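Local structure of beta-lactamase (Mycobacterium tuberculosis, 4WHI) at residues T86-E90 with Y91-D95; P14-L18 with N19-G23. The protein is the C-terminal domain of a penicillin-binding protein related to beta-lactamases, and its own role is unknown. All coordinates share one frame; numbering follows the deposited sequence.

Interaction 1 (T86-E90 with Y91-D95); sequences TLNLE and YYDAD
Leu89 meets the Tyr92 ring at its edge, where Leu89 CB lies in the ring plane 4.0 Å from Tyr92 CD2. Leu89 CD1 reaches the same carbon obliquely at 3.8 Å, the side chains running alongside each other. One face of the Tyr92 ring carries Tyr91 CD2, 3.6 Å above the plane and over its centre, while Tyr92 CD2 lies in plane at the edge of the Tyr91 ring; the Tyr92 ring also meets Trp30. The Asn88 amide and the Asp93 carboxylate stand 75° apart, and Asn88 ND2 donates an almost straight bond of 2.9 Å to Asp93 OD2, within its own amide plane but from above the carboxylate. Asn88 CG, anti to the backbone N (chi1 -179°), swings the amide beside the carbonyl carbon, toward Asp93. A water donates to both Asn88 OD1 and Asp93 OD2, closing a small ring. Asp93 OD1 is held by Gly98 N, and Asn88 ND2 also bonds Thr99 OG1. In the backbone, Tyr92 N bonds Leu89 O at 3.0 Å and Asp93 N bonds Glu90 O at 3.2 Å. Such successive i+3 bonds are those of a 3-10 turn, here opening the connection between antiparallel strands 86-89 and 99-101.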
loop_
_atom_site.group_PDB
_atom_site.type_symbol
_atom_site.label_atom_id
_atom_site.label_comp_id
_atom_site.label_asym_id
_atom_site.label_seq_id
_atom_site.Cartn_x
_atom_site.Cartn_y
_atom_site.Cartn_z
ATOM N N THR A 86 -11.879 3.974 0.958
ATOM C CA THR A 86 -10.817 4.666 0.229
ATOM C C THR A 86 -9.443 4.098 0.559
ATOM O O THR A 86 -9.179 3.643 1.686
ATOM C CB THR A 86 -10.796 6.189 0.495
ATOM O OG1 THR A 86 -10.265 6.461 1.801
ATOM C CG2 THR A 86 -12.189 6.792 0.357
ATOM N N LEU A 87 -8.582 4.130 -0.452
ATOM C CA LEU A 87 -7.177 3.821 -0.315
ATOM C C LEU A 87 -6.405 5.012 -0.869
ATOM O O LEU A 87 -6.617 5.397 -2.011
ATOM C CB LEU A 87 -6.850 2.566 -1.114
ATOM C CG LEU A 87 -5.377 2.216 -1.316
ATOM C CD1 LEU A 87 -4.665 2.042 0.019
ATOM C CD2 LEU A 87 -5.273 0.958 -2.153
ATOM N N ASN A 88 -5.532 5.597 -0.054
ATOM C CA ASN A 88 -4.675 6.685 -0.498
ATOM C C ASN A 88 -3.258 6.172 -0.651
ATOM O O ASN A 88 -2.677 5.655 0.302
ATOM C CB ASN A 88 -4.697 7.853 0.489
ATOM C CG ASN A 88 -3.826 9.013 0.034
ATOM O OD1 ASN A 88 -2.628 9.034 0.291
ATOM N ND2 ASN A 88 -4.427 9.977 -0.654
ATOM N N LEU A 89 -2.727 6.307 -1.858
ATOM C CA LEU A 89 -1.356 5.933 -2.168
ATOM C C LEU A 89 -0.539 7.203 -2.335
ATOM O O LEU A 89 -0.695 7.930 -3.325
ATOM C CB LEU A 89 -1.317 5.126 -3.461
ATOM C CG LEU A 89 -2.093 3.814 -3.474
ATOM C CD1 LEU A 89 -1.870 3.136 -4.815
ATOM C CD2 LEU A 89 -1.671 2.905 -2.324
ATOM N N GLU A 90 0.328 7.480 -1.369
ATOM C CA GLU A 90 1.100 8.720 -1.403
ATOM C C GLU A 90 1.935 8.863 -2.680
ATOM O O GLU A 90 2.087 9.972 -3.194
ATOM C CB GLU A 90 1.955 8.888 -0.147
ATOM C CG GLU A 90 2.995 7.811 0.086
ATOM C CD GLU A 90 4.076 8.222 1.082
ATOM O OE1 GLU A 90 4.187 9.419 1.415
ATOM O OE2 GLU A 90 4.825 7.339 1.533
ATOM N N TYR A 91 2.437 7.745 -3.211
ATOM C CA TYR A 91 3.226 7.768 -4.445
ATOM C C TYR A 91 2.494 8.466 -5.593
ATOM O O TYR A 91 3.124 9.144 -6.419
ATOM C CB TYR A 91 3.602 6.349 -4.887
ATOM C CG TYR A 91 4.552 6.325 -6.065
ATOM C CD1 TYR A 91 5.916 6.523 -5.885
ATOM C CD2 TYR A 91 4.083 6.121 -7.361
ATOM C CE1 TYR A 91 6.789 6.517 -6.960
ATOM C CE2 TYR A 91 4.948 6.111 -8.443
ATOM C CZ TYR A 91 6.300 6.311 -8.239
ATOM O OH TYR A 91 7.168 6.296 -9.305
ATOM N N TYR A 92 1.174 8.292 -5.636
ATOM C CA TYR A 92 0.346 8.764 -6.745
ATOM C C TYR A 92 -0.466 10.010 -6.419
ATOM O O TYR A 92 -1.360 10.380 -7.188
ATOM C CB TYR A 92 -0.624 7.662 -7.159
ATOM C CG TYR A 92 0.039 6.482 -7.802
ATOM C CD1 TYR A 92 0.467 6.537 -9.124
ATOM C CD2 TYR A 92 0.231 5.309 -7.101
ATOM C CE1 TYR A 92 1.075 5.449 -9.724
ATOM C CE2 TYR A 92 0.841 4.216 -7.686
ATOM C CZ TYR A 92 1.258 4.290 -9.000
ATOM O OH TYR A 92 1.860 3.200 -9.577
ATOM N N ASP A 93 -0.163 10.666 -5.305
ATOM C CA ASP A 93 -1.038 11.717 -4.791
ATOM C C ASP A 93 -0.455 13.129 -4.906
ATOM O O ASP A 93 -0.956 14.053 -4.261
ATOM C CB ASP A 93 -1.394 11.418 -3.329
ATOM C CG ASP A 93 -2.750 11.990 -2.917
ATOM O OD1 ASP A 93 -3.627 12.167 -3.786
ATOM O OD2 ASP A 93 -2.950 12.244 -1.714
ATOM N N ALA A 94 0.562 13.304 -5.749
ATOM C CA ALA A 94 1.246 14.596 -5.881
ATOM C C ALA A 94 0.300 15.719 -6.332
ATOM O O ALA A 94 0.425 16.864 -5.882
ATOM C CB ALA A 94 2.424 14.474 -6.835
ATOM N N ASP A 95 -0.639 15.380 -7.215
ATOM C CA ASP A 95 -1.665 16.317 -7.677
ATOM C C ASP A 95 -3.041 15.999 -7.069
ATOM O O ASP A 95 -4.078 16.374 -7.627
ATOM C CB ASP A 95 -1.736 16.300 -9.208
ATOM C CG ASP A 95 -0.473 16.835 -9.855
ATOM O OD1 ASP A 95 -0.188 18.042 -9.697
ATOM O OD2 ASP A 95 0.235 16.053 -10.523
HETATM O O HOH W 1 -0.952 11.233 0.159
#

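Interaction 2 (P14-L18 with N19-G23); sequences PSRPL and NDYVG
Tyr21 folds back over the residues that precede it and can be followed from root to tip along their backbone. Its CB sits 3.8 Å from Leu18 O, and CD2 comes closer to that same oxygen, while Leu18 CD2 packs against this side of the ring at 4.1 Å from Tyr21 CD2. Farther out, Tyr21 CE2 approaches Arg16 O at 3.6 Å. CZ lies by the backbone N and CB of Arg16, and at the tip Tyr21 OH accepts a hydrogen bond of 2.9 Å from Arg16 N. The hydroxyl is also bonded to Asp61 OD1, and the ring meets Phe63 edge-to-face, so the tyrosine ties this segment to the body of the sheet. Setting CG anti to the carbonyl carbon (chi1 -55°) turns the ring back along the chain.

Arg16 meanwhile sends its side chain across Asp20 at about a right angle. Asp20 OD2 lies at the guanidinium edge, near its plane, in a salt bridge to Arg16 NH1 whose 2.5 Å is too short to be taken literally; seen from the carboxylate, the donor stands 41° out of plane. Two backbone bonds carry the turn, Asp20 N to Pro17 O at 3.0 Å and Tyr21 N to Leu18 O at 3.1 Å.

The chemistry thus divides the work: a charged pair, its exact distance doubtful, spans the turn, while a phenol oxygen fixes the tyrosine at its far end. Since Tyr21 OH accepts from Arg16 N, its own proton would probably point to Asp61 OD1.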
loop_
_atom_site.group_PDB
_atom_site.type_symbol
_atom_site.label_atom_id
_atom_site.label_comp_id
_atom_site.label_asym_id
_atom_site.label_seq_id
_atom_site.Cartn_x
_atom_site.Cartn_y
_atom_site.Cartn_z
ATOM N N PRO A 14 -2.765 -2.109 15.941
ATOM C CA PRO A 14 -2.957 -3.259 15.055
ATOM C C PRO A 14 -3.831 -2.929 13.852
ATOM O O PRO A 14 -4.617 -1.981 13.892
ATOM C CB PRO A 14 -3.664 -4.290 15.945
ATOM C CG PRO A 14 -4.258 -3.503 17.060
ATOM C CD PRO A 14 -3.347 -2.336 17.275
ATOM N N SER A 15 -3.685 -3.712 12.794
ATOM C CA SER A 15 -4.584 -3.626 11.656
ATOM C C SER A 15 -5.938 -4.245 12.003
ATOM O O SER A 15 -6.067 -5.003 12.973
ATOM C CB SER A 15 -3.981 -4.340 10.444
ATOM O OG SER A 15 -3.949 -5.747 10.626
ATOM N N ARG A 16 -6.941 -3.905 11.203
ATOM C CA ARG A 16 -8.205 -4.648 11.158
ATOM C C ARG A 16 -7.939 -6.060 10.628
ATOM O O ARG A 16 -6.877 -6.308 10.054
ATOM C CB ARG A 16 -9.206 -3.951 10.220
ATOM C CG ARG A 16 -9.789 -2.642 10.741
ATOM C CD ARG A 16 -10.863 -2.087 9.806
ATOM N NE ARG A 16 -11.974 -1.461 10.541
ATOM C CZ ARG A 16 -13.134 -2.048 10.854
ATOM N NH1 ARG A 16 -13.401 -3.303 10.503
ATOM N NH2 ARG A 16 -14.052 -1.364 11.530
ATOM N N PRO A 17 -8.898 -6.992 10.806
ATOM C CA PRO A 17 -8.810 -8.275 10.094
ATOM C C PRO A 17 -8.513 -8.004 8.617
ATOM O O PRO A 17 -9.104 -7.093 8.039
ATOM C CB PRO A 17 -10.201 -8.879 10.275
ATOM C CG PRO A 17 -10.754 -8.237 11.507
ATOM C CD PRO A 17 -10.140 -6.872 11.593
ATOM N N LEU A 18 -7.595 -8.758 8.022
ATOM C CA LEU A 18 -7.071 -8.385 6.705
ATOM C C LEU A 18 -8.126 -8.407 5.593
ATOM O O LEU A 18 -8.018 -7.655 4.632
ATOM C CB LEU A 18 -5.838 -9.215 6.348
ATOM C CG LEU A 18 -4.600 -8.932 7.209
ATOM C CD1 LEU A 18 -3.440 -9.801 6.766
ATOM C CD2 LEU A 18 -4.203 -7.458 7.188
ATOM N N ASN A 19 -9.160 -9.229 5.735
ATOM C CA ASN A 19 -10.249 -9.235 4.754
ATOM C C ASN A 19 -10.854 -7.848 4.547
ATOM O O ASN A 19 -11.340 -7.542 3.463
ATOM C CB ASN A 19 -11.350 -10.225 5.157
ATOM C CG ASN A 19 -12.278 -9.673 6.226
ATOM O OD1 ASN A 19 -12.037 -9.811 7.432
ATOM N ND2 ASN A 19 -13.357 -9.060 5.790
ATOM N N ASP A 20 -10.839 -7.019 5.591
ATOM C CA ASP A 20 -11.459 -5.689 5.517
ATOM C C ASP A 20 -10.851 -4.794 4.446
ATOM O O ASP A 20 -11.536 -3.924 3.914
ATOM C CB ASP A 20 -11.387 -4.970 6.866
ATOM C CG ASP A 20 -12.453 -5.427 7.829
ATOM O OD1 ASP A 20 -13.391 -6.153 7.419
ATOM O OD2 ASP A 20 -12.354 -5.043 9.012
ATOM N N TYR A 21 -9.575 -5.014 4.132
ATOM C CA TYR A 21 -8.859 -4.173 3.165
ATOM C C TYR A 21 -8.989 -4.637 1.716
ATOM O O TYR A 21 -8.707 -3.873 0.779
ATOM C CB TYR A 21 -7.388 -4.102 3.546
ATOM C CG TYR A 21 -7.145 -3.629 4.966
ATOM C CD1 TYR A 21 -7.326 -2.300 5.319
ATOM C CD2 TYR A 21 -6.726 -4.518 5.954
ATOM C CE1 TYR A 21 -7.093 -1.864 6.616
ATOM C CE2 TYR A 21 -6.491 -4.090 7.252
ATOM C CZ TYR A 21 -6.674 -2.766 7.577
ATOM O OH TYR A 21 -6.437 -2.346 8.865
ATOM N N VAL A 22 -9.404 -5.881 1.526
ATOM C CA VAL A 22 -9.445 -6.497 0.199
ATOM C C VAL A 22 -10.514 -5.836 -0.684
ATOM O O VAL A 22 -11.601 -5.491 -0.217
ATOM C CB VAL A 22 -9.649 -8.025 0.334
ATOM C CG1 VAL A 22 -9.937 -8.689 -1.001
ATOM C CG2 VAL A 22 -8.420 -8.652 0.984
ATOM N N GLY A 23 -10.179 -5.629 -1.951
ATOM C CA GLY A 23 -11.114 -5.071 -2.918
ATOM C C GLY A 23 -10.449 -4.355 -4.069
ATOM O O GLY A 23 -9.218 -4.259 -4.143
#

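In the fold
Interactions 1 and 2 stand near the two ends of one antiparallel meander: 14-23 leads into its first strand, 23-25, and 86-95 comprises strand 86-89 and the start of its connection to the last strand, 99-101. Their centres are 19 Å apart, and the nearest atoms, about 7 Å apart, do not touch. The sheet links them instead. Strand 41-46 receives Leu18 and Tyr21 on Leu42 and, farther along, Leu89 on Leu44 and Leu46. Phe82 likewise meets the Tyr21 ring and touches Leu87. A further tie runs from Asp20 O to Arg102 NH1, bringing the chain end beyond strand 99-101 back to the turn that precedes the first strand.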